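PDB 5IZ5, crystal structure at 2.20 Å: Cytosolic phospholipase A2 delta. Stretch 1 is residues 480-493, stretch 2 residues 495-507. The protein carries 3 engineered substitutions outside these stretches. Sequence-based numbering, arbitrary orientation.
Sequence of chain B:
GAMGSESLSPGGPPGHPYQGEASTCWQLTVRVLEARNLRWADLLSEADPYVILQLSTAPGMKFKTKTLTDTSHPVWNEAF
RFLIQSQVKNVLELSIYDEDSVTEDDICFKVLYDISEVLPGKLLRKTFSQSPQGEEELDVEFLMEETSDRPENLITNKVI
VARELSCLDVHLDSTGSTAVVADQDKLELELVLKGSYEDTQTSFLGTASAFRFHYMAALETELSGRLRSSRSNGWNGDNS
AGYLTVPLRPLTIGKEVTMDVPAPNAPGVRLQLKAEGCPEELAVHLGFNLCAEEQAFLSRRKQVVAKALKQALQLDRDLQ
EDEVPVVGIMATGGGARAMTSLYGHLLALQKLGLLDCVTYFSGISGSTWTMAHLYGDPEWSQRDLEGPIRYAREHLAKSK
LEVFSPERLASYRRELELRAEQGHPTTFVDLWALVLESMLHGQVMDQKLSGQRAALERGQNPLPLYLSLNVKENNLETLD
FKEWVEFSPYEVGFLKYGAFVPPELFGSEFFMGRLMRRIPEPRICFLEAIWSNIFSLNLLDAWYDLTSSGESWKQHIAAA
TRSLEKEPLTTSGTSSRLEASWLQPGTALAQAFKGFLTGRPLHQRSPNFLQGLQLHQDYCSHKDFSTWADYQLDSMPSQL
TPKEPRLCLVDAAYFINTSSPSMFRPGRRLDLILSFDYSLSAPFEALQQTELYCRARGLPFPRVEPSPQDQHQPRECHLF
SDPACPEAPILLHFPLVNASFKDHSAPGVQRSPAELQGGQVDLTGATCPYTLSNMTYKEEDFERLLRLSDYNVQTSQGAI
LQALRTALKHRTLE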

# COMPACT_ATOMS: atom_id res chain seq x y z
N ASP B 480 4.77 -13.05 -6.27
CA ASP B 480 3.34 -13.00 -5.97
C ASP B 480 3.01 -12.71 -4.49
O ASP B 480 1.88 -12.96 -4.06
CB ASP B 480 2.65 -14.30 -6.43
CG ASP B 480 3.27 -15.55 -5.83
OD1 ASP B 480 2.59 -16.60 -5.83
OD2 ASP B 480 4.43 -15.50 -5.36
N PHE B 481 3.99 -12.22 -3.74
CA PHE B 481 3.74 -11.56 -2.45
C PHE B 481 3.05 -10.23 -2.72
O PHE B 481 3.59 -9.39 -3.44
CB PHE B 481 5.05 -11.29 -1.72
CG PHE B 481 4.89 -10.54 -0.42
CD1 PHE B 481 4.92 -9.15 -0.40
CD2 PHE B 481 4.75 -11.22 0.78
CE1 PHE B 481 4.79 -8.45 0.79
CE2 PHE B 481 4.63 -10.52 1.98
CZ PHE B 481 4.65 -9.14 1.98
N LYS B 482 1.88 -10.02 -2.12
CA LYS B 482 1.08 -8.84 -2.43
C LYS B 482 0.09 -8.55 -1.33
O LYS B 482 -0.63 -9.44 -0.88
CB LYS B 482 0.35 -9.04 -3.77
CG LYS B 482 -0.48 -10.30 -3.84
CD LYS B 482 -1.08 -10.44 -5.23
CE LYS B 482 -2.39 -11.20 -5.22
NZ LYS B 482 -3.32 -10.67 -6.27
N GLU B 483 0.06 -7.29 -0.90
CA GLU B 483 -0.75 -6.81 0.22
C GLU B 483 -1.61 -5.64 -0.24
O GLU B 483 -1.12 -4.69 -0.84
CB GLU B 483 0.16 -6.35 1.36
CG GLU B 483 1.12 -7.44 1.82
CD GLU B 483 2.15 -6.94 2.81
OE1 GLU B 483 2.35 -7.63 3.83
OE2 GLU B 483 2.78 -5.89 2.56
N TRP B 484 -2.90 -5.71 0.07
CA TRP B 484 -3.83 -4.66 -0.34
C TRP B 484 -3.66 -3.44 0.56
O TRP B 484 -3.68 -3.56 1.79
CB TRP B 484 -5.28 -5.17 -0.31
CG TRP B 484 -5.54 -6.23 -1.34
CD1 TRP B 484 -5.52 -7.58 -1.14
CD2 TRP B 484 -5.82 -6.03 -2.73
NE1 TRP B 484 -5.78 -8.23 -2.33
CE2 TRP B 484 -5.97 -7.30 -3.32
CE3 TRP B 484 -5.96 -4.90 -3.53
CZ2 TRP B 484 -6.26 -7.48 -4.68
CZ3 TRP B 484 -6.25 -5.07 -4.89
CH2 TRP B 484 -6.40 -6.35 -5.45
N VAL B 485 -3.46 -2.29 -0.07
CA VAL B 485 -3.42 -1.01 0.60
C VAL B 485 -4.61 -0.17 0.11
O VAL B 485 -4.71 0.21 -1.05
CB VAL B 485 -2.10 -0.25 0.36
CG1 VAL B 485 -2.14 1.10 1.05
CG2 VAL B 485 -0.92 -1.07 0.85
N GLU B 486 -5.49 0.13 1.05
CA GLU B 486 -6.71 0.87 0.77
C GLU B 486 -6.53 2.35 1.06
O GLU B 486 -5.95 2.70 2.09
CB GLU B 486 -7.81 0.27 1.64
CG GLU B 486 -9.07 1.10 1.77
CD GLU B 486 -10.07 0.41 2.67
OE1 GLU B 486 -10.72 -0.54 2.20
OE2 GLU B 486 -10.18 0.81 3.86
N PHE B 487 -7.05 3.21 0.17
CA PHE B 487 -7.04 4.66 0.37
C PHE B 487 -8.48 5.19 0.46
O PHE B 487 -9.32 4.86 -0.38
CB PHE B 487 -6.38 5.38 -0.81
CG PHE B 487 -4.91 5.09 -0.97
CD1 PHE B 487 -3.97 6.09 -0.78
CD2 PHE B 487 -4.47 3.82 -1.33
CE1 PHE B 487 -2.61 5.84 -0.93
CE2 PHE B 487 -3.11 3.55 -1.49
CZ PHE B 487 -2.18 4.56 -1.29
N SER B 488 -8.73 6.03 1.46
CA SER B 488 -9.98 6.80 1.54
C SER B 488 -9.68 8.21 2.05
O SER B 488 -8.57 8.46 2.53
CB SER B 488 -10.99 6.12 2.46
OG SER B 488 -10.84 6.55 3.80
N PRO B 489 -10.66 9.12 1.98
CA PRO B 489 -10.45 10.46 2.54
C PRO B 489 -10.19 10.48 4.04
O PRO B 489 -9.63 11.45 4.55
CB PRO B 489 -11.75 11.19 2.21
CG PRO B 489 -12.33 10.44 1.06
CD PRO B 489 -11.98 9.01 1.34
N TYR B 490 -10.59 9.42 4.75
CA TYR B 490 -10.36 9.31 6.19
C TYR B 490 -9.08 8.56 6.56
O TYR B 490 -8.42 8.94 7.53
CB TYR B 490 -11.56 8.63 6.87
CG TYR B 490 -12.86 9.38 6.72
CD1 TYR B 490 -12.94 10.74 6.98
CD2 TYR B 490 -14.02 8.72 6.32
CE1 TYR B 490 -14.13 11.43 6.84
CE2 TYR B 490 -15.22 9.40 6.18
CZ TYR B 490 -15.27 10.75 6.44
OH TYR B 490 -16.45 11.44 6.30
N GLU B 491 -8.74 7.50 5.84
CA GLU B 491 -7.52 6.77 6.17
C GLU B 491 -6.96 5.90 5.05
O GLU B 491 -7.68 5.48 4.14
CB GLU B 491 -7.71 5.94 7.45
CG GLU B 491 -8.91 5.02 7.45
CD GLU B 491 -8.97 4.12 8.68
OE1 GLU B 491 -8.35 4.45 9.72
OE2 GLU B 491 -9.66 3.09 8.61
N VAL B 492 -5.66 5.66 5.16
CA VAL B 492 -4.88 4.89 4.21
C VAL B 492 -4.16 3.81 5.01
O VAL B 492 -3.52 4.12 6.02
CB VAL B 492 -3.84 5.77 3.50
CG1 VAL B 492 -2.99 4.94 2.55
CG2 VAL B 492 -4.52 6.91 2.74
N GLY B 493 -4.27 2.56 4.58
CA GLY B 493 -3.64 1.49 5.32
C GLY B 493 -3.80 0.08 4.78
O GLY B 493 -4.41 -0.15 3.74
N LEU B 495 -5.10 -3.64 4.95
CA LEU B 495 -6.16 -4.51 5.43
C LEU B 495 -5.60 -5.69 6.26
O LEU B 495 -6.12 -6.03 7.31
CB LEU B 495 -7.01 -5.02 4.24
CG LEU B 495 -7.75 -3.95 3.42
CD1 LEU B 495 -8.41 -4.57 2.19
CD2 LEU B 495 -8.78 -3.21 4.25
N LYS B 496 -4.50 -6.28 5.80
CA LYS B 496 -3.88 -7.42 6.49
C LYS B 496 -3.39 -7.10 7.92
O LYS B 496 -3.52 -7.93 8.84
CB LYS B 496 -2.71 -7.95 5.66
CG LYS B 496 -2.04 -9.23 6.15
CD LYS B 496 -0.54 -9.26 5.80
CE LYS B 496 -0.27 -9.69 4.38
NZ LYS B 496 1.16 -10.08 4.24
N TYR B 497 -2.83 -5.91 8.13
CA TYR B 497 -2.19 -5.57 9.41
C TYR B 497 -3.07 -4.72 10.33
O TYR B 497 -2.70 -4.46 11.50
CB TYR B 497 -0.86 -4.85 9.18
CG TYR B 497 0.17 -5.61 8.37
CD1 TYR B 497 0.82 -6.71 8.90
CD2 TYR B 497 0.51 -5.20 7.10
CE1 TYR B 497 1.77 -7.40 8.16
CE2 TYR B 497 1.46 -5.87 6.35
CZ TYR B 497 2.09 -6.97 6.88
OH TYR B 497 3.03 -7.64 6.15
N GLY B 498 -4.21 -4.27 9.82
CA GLY B 498 -5.12 -3.43 10.59
C GLY B 498 -4.45 -2.15 11.07
O GLY B 498 -4.57 -1.77 12.23
N ALA B 499 -3.77 -1.47 10.16
CA ALA B 499 -2.94 -0.33 10.51
C ALA B 499 -3.09 0.75 9.46
O ALA B 499 -2.87 0.51 8.27
CB ALA B 499 -1.48 -0.77 10.63
N PHE B 500 -3.46 1.95 9.90
CA PHE B 500 -3.87 3.01 9.01
C PHE B 500 -3.35 4.37 9.47
O PHE B 500 -3.12 4.60 10.66
CB PHE B 500 -5.41 3.04 8.93
CG PHE B 500 -6.02 1.88 8.18
CD1 PHE B 500 -6.46 2.04 6.87
CD2 PHE B 500 -6.17 0.65 8.79
CE1 PHE B 500 -7.01 0.97 6.18
CE2 PHE B 500 -6.73 -0.43 8.10
CZ PHE B 500 -7.15 -0.27 6.79
N VAL B 501 -3.20 5.29 8.52
CA VAL B 501 -2.92 6.68 8.84
C VAL B 501 -3.85 7.58 8.04
O VAL B 501 -4.37 7.16 7.01
CB VAL B 501 -1.46 7.07 8.50
CG1 VAL B 501 -0.49 6.31 9.39
CG2 VAL B 501 -1.16 6.83 7.03
N PRO B 502 -4.07 8.81 8.53
CA PRO B 502 -4.82 9.75 7.72
C PRO B 502 -4.11 10.01 6.39
O PRO B 502 -2.88 9.99 6.35
CB PRO B 502 -4.86 11.03 8.57
CG PRO B 502 -4.50 10.62 9.95
CD PRO B 502 -3.66 9.38 9.83
N PRO B 503 -4.87 10.26 5.32
CA PRO B 503 -4.24 10.42 4.02
C PRO B 503 -3.21 11.53 3.98
O PRO B 503 -2.23 11.42 3.24
CB PRO B 503 -5.42 10.74 3.10
CG PRO B 503 -6.49 11.24 4.00
CD PRO B 503 -6.33 10.45 5.25
N GLU B 504 -3.42 12.59 4.77
CA GLU B 504 -2.48 13.72 4.83
C GLU B 504 -1.10 13.29 5.35
O GLU B 504 -0.11 13.93 5.04
CB GLU B 504 -3.03 14.91 5.64
CG GLU B 504 -3.47 14.61 7.06
CD GLU B 504 -4.96 14.30 7.15
OE1 GLU B 504 -5.47 13.42 6.41
OE2 GLU B 504 -5.60 14.96 7.98
N LEU B 505 -1.04 12.19 6.09
CA LEU B 505 0.23 11.67 6.59
C LEU B 505 0.86 10.55 5.74
O LEU B 505 1.98 10.13 6.03
CB LEU B 505 0.06 11.20 8.03
CG LEU B 505 -0.31 12.28 9.05
CD1 LEU B 505 -0.31 11.68 10.45
CD2 LEU B 505 0.65 13.47 9.00
N PHE B 506 0.15 10.08 4.72
CA PHE B 506 0.70 9.04 3.85
C PHE B 506 1.84 9.61 3.02
O PHE B 506 1.66 10.59 2.29
CB PHE B 506 -0.36 8.45 2.91
CG PHE B 506 0.22 7.56 1.87
CD1 PHE B 506 0.61 6.27 2.18
CD2 PHE B 506 0.42 8.02 0.58
CE1 PHE B 506 1.18 5.44 1.23
CE2 PHE B 506 0.98 7.21 -0.38
CZ PHE B 506 1.36 5.92 -0.05
N GLY B 507 3.00 8.97 3.12
CA GLY B 507 4.21 9.48 2.51
C GLY B 507 5.15 10.13 3.51
O GLY B 507 6.28 10.48 3.16
O HOH W 1 -3.03 -5.46 3.28

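The carboxylate of Glu 483 accepts an exceptionally short hydrogen bond from Tyr 497, whose OH lies 2.4 Å from Glu 483 OE1. The same oxygen is shared with Lys 496, NZ of which donates to Glu 483 OE1 at 2.8 Å in a salt bridge. Two donors from adjacent residues of the second stretch thus converge on one buried acceptor, while Glu 483 OE2 is bonded elsewhere in the structure.

The hydrogen bond from Leu 495 N to Trp 484 O is weak, at 3.5 Å, but a water supplements it, donating to Trp 484 O at 2.5 Å and accepting from Lys 496 N at 3.0 Å.

Farther along, the stretches pair as antiparallel strands. Val 492 and Val 501 form a reciprocal pair, Val 492 N to Val 501 O at 2.7 Å and Val 501 N to Val 492 O at 2.8 Å, both nearly straight. At the neighbouring non-hydrogen-bonded pair, Gly 493 and Phe 500 bring their CA atoms to 4.0 Å, and Gly 493 CA makes a CA-H...O contact of 3.2 Å with Ala 499 O. Such closeness depends on the absent side chain: a CB on Gly 493 would lie 2.2 Å from Ala 499 O and 2.3 Å from Phe 500 CD1, clashing with both. The Phe 500 ring instead has Gly 493 CA over one face and Glu 491 OE2 over the opposite one.

On the sheet face carrying Val 492 and Val 501, the contact is apolar. Val 492 reaches Pro 503 through CG2, 4.0 Å from Pro 503 CB, and Phe 506 through CG1, 3.9 Å from Phe 506 CD1. Phe 487 directs its edge toward the face of Phe 506, the ring planes inclined at 77°, with Phe 487 CE1 3.9 Å from Phe 506 CE2.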